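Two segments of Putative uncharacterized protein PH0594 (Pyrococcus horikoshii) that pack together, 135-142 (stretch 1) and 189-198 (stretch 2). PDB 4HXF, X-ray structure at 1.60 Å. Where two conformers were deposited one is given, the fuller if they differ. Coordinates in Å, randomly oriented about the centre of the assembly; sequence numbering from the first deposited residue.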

ATOM      1  N   ASP A 135     -13.245  -4.506 -37.549  1.00 14.89           N
ATOM      2  CA  ASP A 135     -13.393  -4.542 -38.995  0.50 15.59           C
ATOM      3  C   ASP A 135     -13.988  -5.890 -39.472  1.00 14.82           C
ATOM      4  O   ASP A 135     -14.103  -6.105 -40.698  1.00 15.30           O
ATOM      5  CB  ASP A 135     -12.038  -4.328 -39.716  0.50 16.16           C
ATOM      6  CG  ASP A 135     -11.071  -5.505 -39.515  0.50 17.46           C
ATOM      7  OD1 ASP A 135     -11.391  -6.478 -38.845  0.50 16.42           O
ATOM      8  OD2 ASP A 135      -9.951  -5.431 -40.059  0.50 19.49           O
ATOM      9  N   ASP A 136     -14.452  -6.693 -38.523  1.00 14.79           N
ATOM     10  CA  ASP A 136     -15.187  -7.967 -38.806  1.00 15.90           C
ATOM     11  C   ASP A 136     -16.581  -7.912 -38.136  1.00 16.48           C
ATOM     12  O   ASP A 136     -17.021  -6.801 -37.716  1.00 16.62           O
ATOM     13  CB  ASP A 136     -14.335  -9.156 -38.421  1.00 18.15           C
ATOM     14  CG  ASP A 136     -14.827 -10.453 -39.109  1.00 21.28           C
ATOM     15  OD1 ASP A 136     -15.789 -10.483 -39.847  1.00 22.79           O
ATOM     16  OD2 ASP A 136     -14.051 -11.326 -38.978  1.00 23.50           O
ATOM     17  N   VAL A 137     -17.299  -9.058 -37.993  1.00 17.50           N
ATOM     18  CA  VAL A 137     -18.614  -9.022 -37.365  1.00 16.99           C
ATOM     19  C   VAL A 137     -18.684 -10.268 -36.530  1.00 17.74           C
ATOM     20  O   VAL A 137     -18.027 -11.254 -36.839  1.00 15.69           O
ATOM     21  CB  VAL A 137     -19.863  -8.982 -38.322  1.00 20.33           C
ATOM     22  CG1 VAL A 137     -19.963  -7.670 -39.019  1.00 22.51           C
ATOM     23  CG2 VAL A 137     -19.860 -10.181 -39.266  1.00 24.75           C
ATOM     24  N   PRO A 138     -19.440 -10.230 -35.446  1.00 15.39           N
ATOM     25  CA  PRO A 138     -20.058  -9.057 -34.865  1.00 15.01           C
ATOM     26  C   PRO A 138     -19.014  -8.318 -34.045  1.00 14.52           C
ATOM     27  O   PRO A 138     -17.850  -8.795 -33.897  1.00 14.36           O
ATOM     28  CB  PRO A 138     -21.148  -9.716 -34.008  1.00 14.56           C
ATOM     29  CG  PRO A 138     -20.525 -10.894 -33.431  1.00 15.43           C
ATOM     30  CD  PRO A 138     -19.656 -11.420 -34.588  1.00 15.94           C
ATOM     31  N   ALA A 139     -19.326  -7.140 -33.502  1.00 12.54           N
ATOM     32  CA  ALA A 139     -18.367  -6.404 -32.692  1.00 13.80           C
ATOM     33  C   ALA A 139     -18.251  -6.833 -31.254  1.00 13.01           C
ATOM     34  O   ALA A 139     -17.341  -6.463 -30.519  1.00 13.25           O
ATOM     35  CB  ALA A 139     -18.762  -4.919 -32.732  1.00 12.77           C
ATOM     36  N   TRP A 140     -19.201  -7.656 -30.829  1.00 12.87           N
ATOM     37  CA  TRP A 140     -19.271  -8.155 -29.438  1.00 12.60           C
ATOM     38  C   TRP A 140     -19.987  -9.463 -29.338  1.00 14.33           C
ATOM     39  O   TRP A 140     -20.629  -9.928 -30.301  1.00 12.90           O
ATOM     40  CB  TRP A 140     -19.906  -7.038 -28.570  1.00 11.73           C
ATOM     41  CG  TRP A 140     -21.356  -6.640 -28.902  1.00 12.70           C
ATOM     42  CD1 TRP A 140     -22.215  -7.207 -29.766  1.00 12.45           C
ATOM     43  CD2 TRP A 140     -22.003  -5.491 -28.308  1.00 11.90           C
ATOM     44  NE1 TRP A 140     -23.434  -6.472 -29.804  1.00 13.14           N
ATOM     45  CE2 TRP A 140     -23.351  -5.413 -28.881  1.00 12.06           C
ATOM     46  CE3 TRP A 140     -21.608  -4.540 -27.357  1.00 13.29           C
ATOM     47  CZ2 TRP A 140     -24.251  -4.408 -28.482  1.00 12.84           C
ATOM     48  CZ3 TRP A 140     -22.487  -3.542 -27.003  1.00 13.67           C
ATOM     49  CH2 TRP A 140     -23.784  -3.506 -27.534  1.00 12.95           C
ATOM     50  N   PHE A 141     -19.802 -10.159 -28.235  1.00 13.98           N
ATOM     51  CA  PHE A 141     -20.478 -11.409 -28.008  1.00 14.47           C
ATOM     52  C   PHE A 141     -20.797 -11.556 -26.548  1.00 16.68           C
ATOM     53  O   PHE A 141     -19.986 -11.304 -25.701  1.00 15.87           O
ATOM     54  CB  PHE A 141     -19.702 -12.614 -28.542  1.00 14.43           C
ATOM     55  CG  PHE A 141     -20.575 -13.796 -28.907  1.00 14.19           C
ATOM     56  CD1 PHE A 141     -21.051 -13.912 -30.165  1.00 14.94           C
ATOM     57  CD2 PHE A 141     -20.933 -14.800 -27.988  1.00 14.81           C
ATOM     58  CE1 PHE A 141     -21.920 -14.886 -30.552  1.00 15.81           C
ATOM     59  CE2 PHE A 141     -21.766 -15.830 -28.363  1.00 15.80           C
ATOM     60  CZ  PHE A 141     -22.220 -15.909 -29.630  1.00 17.61           C
ATOM     61  N   ASP A 142     -22.002 -12.021 -26.279  1.00 14.22           N
ATOM     62  CA  ASP A 142     -22.432 -12.215 -24.887  1.00 13.61           C
ATOM     63  C   ASP A 142     -21.470 -13.082 -24.111  1.00 15.31           C
ATOM     64  O   ASP A 142     -21.091 -14.150 -24.577  1.00 14.62           O
ATOM     65  CB  ASP A 142     -23.854 -12.854 -24.869  1.00 14.65           C
ATOM     66  CG  ASP A 142     -24.449 -12.848 -23.462  1.00 15.47           C
ATOM     67  OD1 ASP A 142     -24.703 -11.737 -23.004  1.00 17.07           O
ATOM     68  OD2 ASP A 142     -24.415 -13.947 -22.852  1.00 18.89           O
ATOM     69  N   HIS A 189     -17.026 -20.850 -41.352  1.00 16.24           N
ATOM     70  CA  HIS A 189     -16.848 -20.608 -42.745  1.00 16.43           C
ATOM     71  C   HIS A 189     -17.177 -19.164 -43.071  1.00 17.73           C
ATOM     72  O   HIS A 189     -18.160 -18.692 -42.582  1.00 18.12           O
ATOM     73  CB  HIS A 189     -17.776 -21.562 -43.558  1.00 17.29           C
ATOM     74  CG  HIS A 189     -17.655 -21.363 -45.023  1.00 19.40           C
ATOM     75  ND1 HIS A 189     -16.741 -21.995 -45.795  1.00 22.19           N
ATOM     76  CD2 HIS A 189     -18.390 -20.527 -45.888  1.00 21.16           C
ATOM     77  CE1 HIS A 189     -16.880 -21.547 -47.069  1.00 27.36           C
ATOM     78  NE2 HIS A 189     -17.868 -20.638 -47.094  1.00 24.45           N
ATOM     79  N   ARG A 190     -16.396 -18.572 -43.954  1.00 16.23           N
ATOM     80  CA  ARG A 190     -16.637 -17.154 -44.285  1.00 16.44           C
ATOM     81  C   ARG A 190     -17.284 -16.986 -45.661  1.00 18.05           C
ATOM     82  O   ARG A 190     -16.680 -17.378 -46.676  1.00 20.10           O
ATOM     83  CB  ARG A 190     -15.376 -16.318 -44.204  1.00 19.95           C
ATOM     84  CG  ARG A 190     -15.698 -14.808 -44.331  1.00 22.99           C
ATOM     85  CD  ARG A 190     -14.389 -13.946 -44.270  1.00 23.35           C
ATOM     86  NE  ARG A 190     -13.700 -14.015 -42.965  1.00 25.53           N
ATOM     87  CZ  ARG A 190     -14.026 -13.226 -41.928  1.00 24.98           C
ATOM     88  NH1 ARG A 190     -14.966 -12.367 -42.060  1.00 24.60           N
ATOM     89  NH2 ARG A 190     -13.437 -13.400 -40.767  1.00 29.20           N
ATOM     90  N   ASP A 191     -18.467 -16.390 -45.716  1.00 17.12           N
ATOM     91  CA  ASP A 191     -19.072 -15.897 -46.992  1.00 20.95           C
ATOM     92  C   ASP A 191     -19.035 -14.359 -46.965  1.00 19.42           C
ATOM     93  O   ASP A 191     -17.937 -13.834 -46.891  1.00 21.75           O
ATOM     94  CB  ASP A 191     -20.465 -16.426 -47.172  1.00 19.77           C
ATOM     95  CG  ASP A 191     -20.456 -18.024 -47.383  1.00 21.57           C
ATOM     96  OD1 ASP A 191     -19.651 -18.490 -48.099  1.00 23.70           O
ATOM     97  OD2 ASP A 191     -21.319 -18.606 -46.867  1.00 23.76           O
ATOM     98  N   VAL A 192     -20.163 -13.646 -46.967  1.00 18.11           N
ATOM     99  CA  VAL A 192     -20.077 -12.109 -46.875  1.00 17.72           C
ATOM    100  C   VAL A 192     -19.639 -11.776 -45.416  1.00 16.73           C
ATOM    101  O   VAL A 192     -18.790 -10.942 -45.229  1.00 17.53           O
ATOM    102  CB  VAL A 192     -21.398 -11.509 -47.212  1.00 17.66           C
ATOM    103  CG1 VAL A 192     -21.404  -9.992 -46.941  1.00 16.87           C
ATOM    104  CG2 VAL A 192     -21.686 -11.742 -48.720  1.00 20.27           C
ATOM    105  N   ILE A 193     -20.124 -12.586 -44.473  1.00 16.34           N
ATOM    106  CA  ILE A 193     -19.729 -12.586 -43.113  1.00 15.94           C
ATOM    107  C   ILE A 193     -19.432 -14.005 -42.688  1.00 16.27           C
ATOM    108  O   ILE A 193     -19.789 -14.983 -43.381  1.00 16.13           O
ATOM    109  CB  ILE A 193     -20.781 -11.953 -42.211  1.00 16.28           C
ATOM    110  CG1 ILE A 193     -22.112 -12.679 -42.159  1.00 17.42           C
ATOM    111  CG2 ILE A 193     -21.035 -10.482 -42.747  1.00 17.87           C
ATOM    112  CD1 ILE A 193     -23.088 -12.241 -41.003  1.00 21.59           C
ATOM    113  N   PRO A 194     -18.819 -14.199 -41.518  1.00 15.62           N
ATOM    114  CA  PRO A 194     -18.699 -15.580 -41.000  1.00 14.97           C
ATOM    115  C   PRO A 194     -20.046 -16.205 -40.705  1.00 17.06           C
ATOM    116  O   PRO A 194     -20.939 -15.556 -40.177  1.00 16.75           O
ATOM    117  CB  PRO A 194     -17.834 -15.433 -39.713  1.00 15.28           C
ATOM    118  CG  PRO A 194     -17.206 -14.096 -39.848  1.00 15.06           C
ATOM    119  CD  PRO A 194     -18.197 -13.232 -40.612  1.00 15.08           C
ATOM    120  N   ARG A 195     -20.181 -17.473 -41.062  1.00 15.36           N
ATOM    121  CA  ARG A 195     -21.452 -18.210 -40.902  1.00 17.06           C
ATOM    122  C   ARG A 195     -21.572 -18.917 -39.551  1.00 16.31           C
ATOM    123  O   ARG A 195     -21.676 -20.174 -39.405  1.00 15.80           O
ATOM    124  CB  ARG A 195     -21.623 -19.146 -42.080  1.00 17.14           C
ATOM    125  CG  ARG A 195     -21.416 -18.562 -43.420  1.00 18.28           C
ATOM    126  CD  ARG A 195     -22.447 -17.480 -43.775  1.00 19.42           C
ATOM    127  NE  ARG A 195     -23.856 -17.850 -43.687  1.00 19.63           N
ATOM    128  CZ  ARG A 195     -24.514 -18.435 -44.697  1.00 20.11           C
ATOM    129  NH1 ARG A 195     -23.884 -18.790 -45.799  1.00 22.60           N
ATOM    130  NH2 ARG A 195     -25.803 -18.691 -44.547  1.00 23.55           N
ATOM    131  N   TYR A 196     -21.514 -18.109 -38.495  1.00 16.12           N
ATOM    132  CA  TYR A 196     -21.496 -18.600 -37.148  1.00 17.79           C
ATOM    133  C   TYR A 196     -22.668 -19.466 -36.843  1.00 18.26           C
ATOM    134  O   TYR A 196     -23.734 -19.134 -37.275  1.00 19.38           O
ATOM    135  CB  TYR A 196     -21.569 -17.435 -36.202  1.00 17.63           C
ATOM    136  CG  TYR A 196     -20.410 -16.472 -36.248  1.00 17.86           C
ATOM    137  CD1 TYR A 196     -20.586 -15.170 -36.691  1.00 19.48           C
ATOM    138  CD2 TYR A 196     -19.160 -16.895 -35.920  1.00 18.56           C
ATOM    139  CE1 TYR A 196     -19.508 -14.294 -36.671  1.00 17.73           C
ATOM    140  CE2 TYR A 196     -18.051 -16.023 -35.937  1.00 16.31           C
ATOM    141  CZ  TYR A 196     -18.265 -14.686 -36.275  1.00 17.16           C
ATOM    142  OH  TYR A 196     -17.137 -13.866 -36.291  1.00 20.22           O
ATOM    143  N   PHE A 197     -22.421 -20.631 -36.236  1.00 19.51           N
ATOM    144  CA  PHE A 197     -23.472 -21.620 -35.789  1.00 18.28           C
ATOM    145  C   PHE A 197     -24.125 -22.292 -36.990  1.00 19.75           C
ATOM    146  O   PHE A 197     -25.059 -23.047 -36.825  1.00 22.29           O
ATOM    147  CB  PHE A 197     -24.494 -21.094 -34.759  1.00 25.00           C
ATOM    148  CG  PHE A 197     -23.898 -20.694 -33.452  1.00 28.73           C
ATOM    149  CD1 PHE A 197     -23.418 -19.405 -33.269  1.00 33.97           C
ATOM    150  CD2 PHE A 197     -23.855 -21.590 -32.392  1.00 41.37           C
ATOM    151  CE1 PHE A 197     -22.863 -18.995 -32.064  1.00 39.57           C
ATOM    152  CE2 PHE A 197     -23.283 -21.199 -31.173  1.00 41.98           C
ATOM    153  CZ  PHE A 197     -22.802 -19.914 -31.009  1.00 39.30           C
ATOM    154  N   LYS A 198     -23.650 -22.076 -38.193  1.00 16.77           N
ATOM    155  CA  LYS A 198     -24.224 -22.603 -39.415  1.00 19.11           C
ATOM    156  C   LYS A 198     -23.284 -23.379 -40.314  1.00 17.91           C
ATOM    157  O   LYS A 198     -23.589 -24.596 -40.608  1.00 17.34           O
ATOM    158  CB  LYS A 198     -24.999 -21.583 -40.252  1.00 21.76           C
ATOM    159  CG  LYS A 198     -25.491 -22.174 -41.611  1.00 29.25           C
ATOM    160  CD  LYS A 198     -26.846 -22.813 -41.583  1.00 33.47           C
ATOM    161  CE  LYS A 198     -27.952 -21.764 -41.476  1.00 32.00           C
ATOM    162  NZ  LYS A 198     -28.586 -20.998 -42.568  1.00 27.30           N
TER
HETATM  163  O   HOH W   1     -14.258 -13.688 -38.066  1.00 38.31           O

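Residues 135-142 and 189-198 lie far apart in sequence but pack closely, burying 317 Å² counted over both sides. Neither contributes much regular structure: a short strand at Trp140 and Phe141 is the one element in the first stretch, and the second has no regular helix or strand. No hydrogen bond joins the two backbones directly, and the backbones stay well separated, with the nearest CA atoms, those of Val137 and Ile193, 6.9 Å apart. The contact therefore depends largely on side chains.

The charged component is a two-pronged salt bridge between Asp136 and Arg190. Arg190 NH1 donates to Asp136 OD1 at 3.0 Å and Arg190 NH2 donates to Asp136 OD2 at 2.8 Å, with N-H...acceptor angles of 175° and 162°. The carboxylate meets the edge of the guanidinium near its plane, so that two N-H groups point at two oxygens at once, a match that the paired geometry of arginine and aspartate allows. The arginine reaches across with chi1 and chi2 both t before turning at chi3 (m), while Asp136, whose CA-to-CB bond points sideways, brings its carboxylate nearer through a t rotamer. Asp136 OD1 also accepts a weak hydrogen bond from Val137 N at 2.8 Å, which ties the carboxylate to its own backbone.

A second polar link runs from side chain to backbone. Tyr196 OH donates to Val137 O at 2.8 Å, satisfying a carbonyl in a buried setting, and the oxygen lies at the edge of the tyrosine ring, near its plane. Water 1 connects this site with the salt bridge: it donates to Asp136 OD2 at 2.5 Å and, weakly, to Tyr196 OH at 3.4 Å.

Apolar contacts fill the space around these bonds. Val137 has the largest covered area of any residue here, 68 Å², and its CG2 lies 3.6 Å from Ile193 CB and 3.7 Å from Pro194 CD. A branched side chain in the m rotamer thus touches two successive residues of the second stretch, and a compact hydrocarbon suits this buried position. Pro138, which follows a cis peptide bond, places its CD 3.6 Å from Tyr196 CE1. Tyrosine serves both needs at its site: the ring carbons pack against the proline while the hydroxyl reaches the carbonyl of the preceding residue.

At the phenylalanine pair, Phe141 CZ and Phe197 CE1 approach to 4.0 Å. Phe141 points toward the second stretch from its strand; Phe197 starts out sideways, but the end of its side chain comes nearer, and it offers its edge to Phe141. The pairing covers part of the otherwise exposed Phe197.

Within the second stretch, Arg195 N donates to His189 O at 2.8 Å and Asp191 N to Ile193 O at 3.0 Å. These bonds fold the segment back on itself, and Arg190, Ile193, Pro194 and Tyr196 all direct their CA-to-CB bonds toward the first stretch.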